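Mitomycin biosynthesis 6-O-methyltransferase (Streptomyces lavendulae, PDB 3GWZ) catalyses transfer of the S-adenosyl-L-methionine methyl group to 6-demethylmitomycins A and B, forming the quinone methoxy group of mitomycins A and B. Local coordinates at residues V100-G105 with A111-S116; T87-L92 with H106-A111; V59-P64 with E79-H84. All blocks are in the same frame, centred on the assembly; numbering follows the deposited sequence.

Contact 1: V100-G105 with A111-S116; sequences VFDDLG and AQNALS
The small antiparallel sheet of the dimerisation domain joins these segments, where Asp102 on strand 102-103 pairs with Ala111 on strand 109-111. The two residues form a hydrogen-bonded pair. Asp102 N donates to Ala111 O at 2.9 Å, and Ala111 N returns a bond to Asp102 O. Their CB atoms lie on the same face of the sheet, where Leu104 CD2 also meets Ala111 CB.

Past the strand, the chain enters a short, weakly bonded helix through a capping box. Asn113 OD1 takes the N-H of Ser116 nearly head-on, at 2.9 Å, and Ser116 OG takes the N-H of Asn113. The same OD1 also accepts from Phe101 N at 3.0 Å, with this donor well above the amide plane and the bond bent to 136°. Two backbone donors thus grip one oxygen and fix the amide's rotation. Its ND2 donates to Gly99 O and, across the contact, to Asp102 OD1 at 3.2 Å. The carboxylate stands almost upright against the amide, their planes 83° apart. A water donates to both Asp102 OD2 and Gln112 O, bridging the segments on this side.

The Phe101 ring packs against the second segment. Ser116 CB sits over one face, 3.7 Å from the centroid, a CH-pi contact. Ala111 O lies at the ring edge, in its plane. Ser116 OG, held between its own backbone N and carbonyl carbon (chi1 74°), turns to donate to Gln112 OE1 at 2.6 Å. The ring also packs on Val63 and on Leu92 and Leu95 of helix 85-97. An antiparallel hairpin following helix 85-97 is consistent with the wing of a winged-helix fold, as in the N-terminal domains of COMT-like O-methyltransferases.

Contact 2: T87-L92 with H106-A111; sequences TLRRLL and HDDLFA
The Phe110 ring takes Leu92 CB over one face, offset toward the rim, at 3.9 Å from the ring centroid. This is a CH-pi contact, and the closest ring atom is CE1, at 3.7 Å from Leu92 CB. Leu92 CD1 reaches CD2 of the same ring.

The Arg89 guanidinium meets the Asp108 carboxylate with its edge. Arg89 NE donates to Asp108 OD1 at 2.9 Å and NH2 donates to OD2 at 2.8 Å. Both bonds are nearly straight. The oxygens lie in the guanidinium plane, but the carboxylate is turned, so the two planes stand 43° apart. Arg89 starts out extended and bends at chi3 (-64°), which brings this side-on edge round to the acid. Asp108 belongs to the type I' turn from His106 to Leu109, which leads into strand 109-111.

Glu85 forms a second salt bridge with Arg89 NH2. NH2 thus serves two acids, and the positive charge is shared between Asp108 and Glu85. Two bonds to separate oxygens fix the carboxylate's rotation, so the salt bridge ties the turn to helix 85-97 beside the apolar Leu92-Phe110 contact.

Contact 3: V59-P64 with E79-H84; sequences VELGVP and EATGAH
Thr81 and Leu61 meet through their CB atoms, 4.1 Å apart, where the ends of helices 32-61 and 74-81 come together. The Thr81 methyl CG2 also rests on the backbone of the other segment, 3.5 Å from Leu61 O. This methyl lies anti to the Thr81 carbonyl carbon. The hydroxyl OG1 instead sits between the backbone N and the carbonyl carbon (chi1 63°). From there it bonds back to Leu77 O, one turn earlier in its own helix. The threonine thus gives its apolar branch to the contact and spends its polar branch on its helix.

Leu61 reaches further along the second segment. Its CD1 meets Ala83 CB at 4.1 Å, while CD2 approaches Thr81 O. Leu61 is followed by Gly62, the C-prime residue of a Schellman motif that ends helix 32-61. At its backbone angles, with positive phi, a CB would jam against the carbonyl O of Leu61. Gly82 likewise leaves helical angles with positive phi, right after Thr81. The two helix ends meet within the dimerisation domain.

A water donates to Leu61 O at 3.0 Å and to Thr81 O at 2.8 Å, linking the two carbonyls. The second subunit borders the same place: its Arg151 packs on Leu61, and its Val150 packs on Ala83. Val63 CG2 lies 4.5 Å from Thr81 CG2, at the limit of contact, while Leu88 of helix 85-97 touches both Thr81 and Ala83.

All three contacts lie within the dimerisation domain, away from the cofactor site, and each is partly buried. Contacts 1 and 2 share Ala111 and strand 109-111. Contact 1 pairs that strand with 102-103, whereas contact 2 fastens it and its turn to helix 85-97. Contact 3 joins two helix ends and depends on methyl packing and a bridging water, with no direct polar bond. Contact 1 is rich in backbone and amide bonds, and contact 2 sets a salt bridge beside buried apolar groups. Phe101, Leu92 and Val63, one from each contact, pack together as a common core. Each contact also reaches the second subunit.

Contact 1: V100-G105 with A111-S116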
# COMPACT_ATOMS: atom_id res chain seq x y z
N VAL A 100 -4.20 -3.90 -20.35
CA VAL A 100 -4.29 -3.45 -18.96
C VAL A 100 -4.98 -4.51 -18.11
O VAL A 100 -6.14 -4.83 -18.35
CB VAL A 100 -5.07 -2.12 -18.86
CG1 VAL A 100 -5.18 -1.66 -17.40
CG2 VAL A 100 -4.39 -1.06 -19.70
N PHE A 101 -4.26 -5.03 -17.11
CA PHE A 101 -4.62 -6.26 -16.40
C PHE A 101 -4.44 -7.45 -17.34
O PHE A 101 -4.49 -7.30 -18.56
CB PHE A 101 -6.07 -6.26 -15.89
CG PHE A 101 -6.41 -5.12 -14.97
CD1 PHE A 101 -7.31 -4.13 -15.38
CD2 PHE A 101 -5.87 -5.04 -13.70
CE1 PHE A 101 -7.65 -3.09 -14.55
CE2 PHE A 101 -6.20 -4.00 -12.86
CZ PHE A 101 -7.09 -3.01 -13.28
N ASP A 102 -4.23 -8.64 -16.77
CA ASP A 102 -4.23 -9.89 -17.53
C ASP A 102 -5.53 -10.64 -17.27
O ASP A 102 -5.99 -10.75 -16.13
CB ASP A 102 -3.05 -10.79 -17.11
CG ASP A 102 -1.73 -10.39 -17.75
OD1 ASP A 102 -1.73 -9.67 -18.78
OD2 ASP A 102 -0.67 -10.81 -17.22
N ASP A 103 -6.14 -11.16 -18.33
CA ASP A 103 -7.27 -12.06 -18.20
C ASP A 103 -6.69 -13.48 -18.17
O ASP A 103 -6.09 -13.91 -19.14
CB ASP A 103 -8.21 -11.89 -19.41
CG ASP A 103 -9.40 -12.83 -19.37
OD1 ASP A 103 -9.35 -13.85 -18.65
OD2 ASP A 103 -10.39 -12.55 -20.07
N LEU A 104 -6.82 -14.18 -17.04
CA LEU A 104 -6.16 -15.48 -16.92
C LEU A 104 -6.80 -16.55 -17.81
O LEU A 104 -6.21 -17.59 -18.07
CB LEU A 104 -6.07 -15.94 -15.46
CG LEU A 104 -5.18 -15.09 -14.55
CD1 LEU A 104 -4.79 -15.86 -13.30
CD2 LEU A 104 -3.94 -14.59 -15.27
N GLY A 105 -8.02 -16.27 -18.28
CA GLY A 105 -8.71 -17.17 -19.19
C GLY A 105 -9.25 -18.43 -18.53
O GLY A 105 -9.60 -19.39 -19.21
N ALA A 111 -5.70 -10.65 -13.22
CA ALA A 111 -4.48 -10.40 -12.45
C ALA A 111 -3.85 -9.06 -12.79
O ALA A 111 -4.06 -8.51 -13.86
CB ALA A 111 -3.46 -11.52 -12.70
N GLN A 112 -3.05 -8.56 -11.86
CA GLN A 112 -2.22 -7.39 -12.11
C GLN A 112 -1.24 -7.71 -13.22
O GLN A 112 -0.76 -8.84 -13.30
CB GLN A 112 -1.41 -7.07 -10.86
CG GLN A 112 -0.97 -5.62 -10.75
CD GLN A 112 -2.09 -4.75 -10.25
OE1 GLN A 112 -2.96 -4.33 -11.03
NE2 GLN A 112 -2.10 -4.49 -8.95
N ASN A 113 -0.95 -6.74 -14.07
CA ASN A 113 0.21 -6.82 -14.95
C ASN A 113 1.02 -5.53 -14.93
O ASN A 113 0.72 -4.63 -14.15
CB ASN A 113 -0.16 -7.24 -16.39
CG ASN A 113 -1.00 -6.19 -17.12
OD1 ASN A 113 -1.28 -5.10 -16.61
ND2 ASN A 113 -1.41 -6.53 -18.34
N ALA A 114 2.03 -5.44 -15.79
CA ALA A 114 2.94 -4.30 -15.82
C ALA A 114 2.20 -2.98 -16.03
O ALA A 114 2.51 -1.98 -15.39
CB ALA A 114 3.98 -4.49 -16.93
N LEU A 115 1.22 -2.99 -16.92
CA LEU A 115 0.46 -1.77 -17.19
C LEU A 115 -0.49 -1.42 -16.06
O LEU A 115 -0.55 -0.27 -15.64
CB LEU A 115 -0.29 -1.85 -18.52
CG LEU A 115 0.59 -1.94 -19.78
CD1 LEU A 115 -0.26 -1.67 -21.01
CD2 LEU A 115 1.75 -0.95 -19.70
N SER A 116 -1.23 -2.41 -15.55
CA SER A 116 -2.16 -2.11 -14.48
C SER A 116 -1.41 -1.72 -13.20
O SER A 116 -1.93 -0.96 -12.38
CB SER A 116 -3.14 -3.25 -14.23
OG SER A 116 -2.54 -4.34 -13.57
O HOH W 1 -0.17 -11.06 -14.73

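Contact 2: T87-L92 with H106-A111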
# COMPACT_ATOMS: atom_id res chain seq x y z
N THR A 87 -21.16 -6.17 -15.71
CA THR A 87 -20.56 -5.00 -16.36
C THR A 87 -19.07 -4.84 -16.04
O THR A 87 -18.27 -4.48 -16.91
CB THR A 87 -21.32 -3.69 -16.05
OG1 THR A 87 -22.72 -3.89 -16.29
CG2 THR A 87 -20.84 -2.55 -16.94
N LEU A 88 -18.69 -5.11 -14.79
CA LEU A 88 -17.28 -5.07 -14.42
C LEU A 88 -16.51 -6.12 -15.22
O LEU A 88 -15.39 -5.88 -15.65
CB LEU A 88 -17.09 -5.30 -12.92
CG LEU A 88 -15.65 -5.10 -12.44
CD1 LEU A 88 -15.16 -3.70 -12.81
CD2 LEU A 88 -15.53 -5.34 -10.94
N ARG A 89 -17.12 -7.29 -15.41
CA ARG A 89 -16.52 -8.34 -16.24
C ARG A 89 -16.29 -7.87 -17.68
O ARG A 89 -15.23 -8.10 -18.25
CB ARG A 89 -17.38 -9.62 -16.21
CG ARG A 89 -16.77 -10.78 -16.99
CD ARG A 89 -17.55 -12.08 -16.81
NE ARG A 89 -17.50 -12.52 -15.42
CZ ARG A 89 -18.54 -12.50 -14.60
NH1 ARG A 89 -19.72 -12.09 -15.04
NH2 ARG A 89 -18.40 -12.90 -13.34
N ARG A 90 -17.29 -7.22 -18.28
CA ARG A 90 -17.13 -6.64 -19.61
C ARG A 90 -15.97 -5.64 -19.60
O ARG A 90 -15.11 -5.67 -20.49
CB ARG A 90 -18.42 -5.95 -20.07
CG ARG A 90 -19.59 -6.92 -20.34
CD ARG A 90 -20.94 -6.21 -20.31
NE ARG A 90 -21.17 -5.39 -21.50
CZ ARG A 90 -22.32 -4.81 -21.80
NH1 ARG A 90 -23.36 -4.94 -20.99
NH2 ARG A 90 -22.44 -4.10 -22.92
N LEU A 91 -15.94 -4.77 -18.60
CA LEU A 91 -14.89 -3.75 -18.52
C LEU A 91 -13.50 -4.39 -18.41
O LEU A 91 -12.57 -3.98 -19.09
CB LEU A 91 -15.09 -2.81 -17.33
CG LEU A 91 -14.21 -1.55 -17.39
CD1 LEU A 91 -14.86 -0.50 -18.27
CD2 LEU A 91 -13.96 -0.98 -16.00
N LEU A 92 -13.38 -5.37 -17.53
CA LEU A 92 -12.10 -6.04 -17.32
C LEU A 92 -11.64 -6.83 -18.55
O LEU A 92 -10.45 -6.84 -18.87
CB LEU A 92 -12.16 -6.93 -16.08
CG LEU A 92 -12.25 -6.17 -14.74
CD1 LEU A 92 -12.49 -7.10 -13.58
CD2 LEU A 92 -10.98 -5.35 -14.51
N HIS A 106 -9.31 -18.43 -17.20
CA HIS A 106 -9.95 -19.53 -16.47
C HIS A 106 -10.47 -19.07 -15.12
O HIS A 106 -9.92 -18.15 -14.50
CB HIS A 106 -8.99 -20.71 -16.29
CG HIS A 106 -7.80 -20.42 -15.42
ND1 HIS A 106 -7.83 -20.55 -14.05
CD2 HIS A 106 -6.55 -20.00 -15.73
CE1 HIS A 106 -6.65 -20.23 -13.55
NE2 HIS A 106 -5.85 -19.90 -14.55
N ASP A 107 -11.55 -19.70 -14.67
CA ASP A 107 -12.08 -19.47 -13.33
C ASP A 107 -12.50 -18.02 -13.09
O ASP A 107 -12.64 -17.58 -11.94
CB ASP A 107 -11.07 -19.95 -12.28
CG ASP A 107 -10.86 -21.47 -12.34
OD1 ASP A 107 -11.81 -22.20 -12.02
OD2 ASP A 107 -9.77 -21.91 -12.73
N ASP A 108 -12.72 -17.28 -14.17
CA ASP A 108 -13.17 -15.89 -14.08
C ASP A 108 -12.13 -15.00 -13.42
O ASP A 108 -12.45 -13.95 -12.86
CB ASP A 108 -14.50 -15.79 -13.33
CG ASP A 108 -15.20 -14.45 -13.54
OD1 ASP A 108 -15.03 -13.87 -14.64
OD2 ASP A 108 -15.91 -13.97 -12.63
N LEU A 109 -10.87 -15.41 -13.51
CA LEU A 109 -9.78 -14.70 -12.83
C LEU A 109 -9.13 -13.59 -13.65
O LEU A 109 -8.95 -13.71 -14.86
CB LEU A 109 -8.70 -15.70 -12.41
CG LEU A 109 -9.11 -16.65 -11.29
CD1 LEU A 109 -8.04 -17.71 -11.10
CD2 LEU A 109 -9.33 -15.86 -10.00
N PHE A 110 -8.76 -12.52 -12.96
CA PHE A 110 -7.97 -11.46 -13.55
C PHE A 110 -6.79 -11.15 -12.64
O PHE A 110 -6.87 -11.38 -11.44
CB PHE A 110 -8.83 -10.21 -13.76
CG PHE A 110 -9.89 -10.38 -14.79
CD1 PHE A 110 -9.66 -10.01 -16.11
CD2 PHE A 110 -11.11 -10.95 -14.47
CE1 PHE A 110 -10.64 -10.18 -17.08
CE2 PHE A 110 -12.08 -11.12 -15.43
CZ PHE A 110 -11.84 -10.74 -16.74
N ALA A 111 -5.70 -10.65 -13.22
CA ALA A 111 -4.48 -10.40 -12.45
C ALA A 111 -3.85 -9.06 -12.79
O ALA A 111 -4.06 -8.51 -13.86
CB ALA A 111 -3.46 -11.52 -12.70

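Contact 3: V59-P64 with E79-H84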
# COMPACT_ATOMS: atom_id res chain seq x y z
N VAL A 59 -9.54 2.98 -11.99
CA VAL A 59 -8.88 3.62 -10.86
C VAL A 59 -9.89 4.22 -9.89
O VAL A 59 -9.68 4.19 -8.68
CB VAL A 59 -7.82 4.67 -11.26
CG1 VAL A 59 -6.71 4.00 -12.08
CG2 VAL A 59 -8.46 5.82 -12.02
N GLU A 60 -10.99 4.75 -10.41
CA GLU A 60 -12.02 5.30 -9.54
C GLU A 60 -12.60 4.23 -8.61
O GLU A 60 -12.83 4.47 -7.42
CB GLU A 60 -13.13 5.97 -10.34
CG GLU A 60 -14.21 6.59 -9.46
CD GLU A 60 -15.33 7.25 -10.25
OE1 GLU A 60 -16.28 7.74 -9.60
OE2 GLU A 60 -15.27 7.27 -11.50
N LEU A 61 -12.81 3.03 -9.15
CA LEU A 61 -13.34 1.92 -8.38
C LEU A 61 -12.30 1.27 -7.46
O LEU A 61 -12.66 0.59 -6.49
CB LEU A 61 -13.92 0.85 -9.31
CG LEU A 61 -15.21 1.28 -10.01
CD1 LEU A 61 -15.78 0.15 -10.86
CD2 LEU A 61 -16.23 1.76 -8.99
N GLY A 62 -11.03 1.45 -7.78
CA GLY A 62 -9.96 0.89 -6.97
C GLY A 62 -9.57 -0.54 -7.35
O GLY A 62 -9.11 -1.31 -6.51
N VAL A 63 -9.75 -0.90 -8.62
CA VAL A 63 -9.44 -2.27 -9.06
C VAL A 63 -7.97 -2.68 -8.86
O VAL A 63 -7.72 -3.72 -8.25
CB VAL A 63 -9.92 -2.56 -10.51
CG1 VAL A 63 -9.52 -3.98 -10.94
CG2 VAL A 63 -11.43 -2.41 -10.59
N PRO A 64 -7.00 -1.86 -9.34
CA PRO A 64 -5.59 -2.24 -9.21
C PRO A 64 -5.15 -2.54 -7.78
O PRO A 64 -4.33 -3.44 -7.56
CB PRO A 64 -4.85 -0.99 -9.74
CG PRO A 64 -5.84 -0.33 -10.65
CD PRO A 64 -7.17 -0.55 -9.99
N GLU A 79 -17.97 -7.34 -6.00
CA GLU A 79 -18.46 -7.25 -4.63
C GLU A 79 -17.67 -6.22 -3.82
O GLU A 79 -18.25 -5.41 -3.10
CB GLU A 79 -18.42 -8.62 -3.95
CG GLU A 79 -18.70 -8.57 -2.46
CD GLU A 79 -19.09 -9.92 -1.90
OE1 GLU A 79 -19.24 -10.87 -2.70
OE2 GLU A 79 -19.24 -10.03 -0.66
N ALA A 80 -16.34 -6.25 -3.94
CA ALA A 80 -15.50 -5.33 -3.19
C ALA A 80 -15.61 -3.87 -3.65
O ALA A 80 -15.43 -2.95 -2.86
CB ALA A 80 -14.05 -5.78 -3.23
N THR A 81 -15.91 -3.65 -4.92
CA THR A 81 -15.92 -2.27 -5.44
C THR A 81 -17.31 -1.65 -5.48
O THR A 81 -17.45 -0.45 -5.68
CB THR A 81 -15.31 -2.18 -6.86
OG1 THR A 81 -16.09 -2.95 -7.77
CG2 THR A 81 -13.88 -2.69 -6.87
N GLY A 82 -18.34 -2.47 -5.28
CA GLY A 82 -19.71 -2.02 -5.43
C GLY A 82 -20.12 -1.89 -6.89
O GLY A 82 -20.96 -1.06 -7.25
N ALA A 83 -19.52 -2.71 -7.75
CA ALA A 83 -19.84 -2.66 -9.17
C ALA A 83 -20.82 -3.75 -9.55
O ALA A 83 -20.94 -4.76 -8.85
CB ALA A 83 -18.57 -2.76 -10.02
N HIS A 84 -21.52 -3.54 -10.66
CA HIS A 84 -22.41 -4.54 -11.23
C HIS A 84 -21.57 -5.63 -11.88
O HIS A 84 -20.75 -5.36 -12.78
CB HIS A 84 -23.32 -3.85 -12.25
CG HIS A 84 -24.30 -4.75 -12.92
ND1 HIS A 84 -24.08 -5.28 -14.17
CD2 HIS A 84 -25.52 -5.20 -12.52
CE1 HIS A 84 -25.12 -6.03 -14.51
NE2 HIS A 84 -26.00 -5.99 -13.54
O HOH W 2 -15.34 1.32 -5.38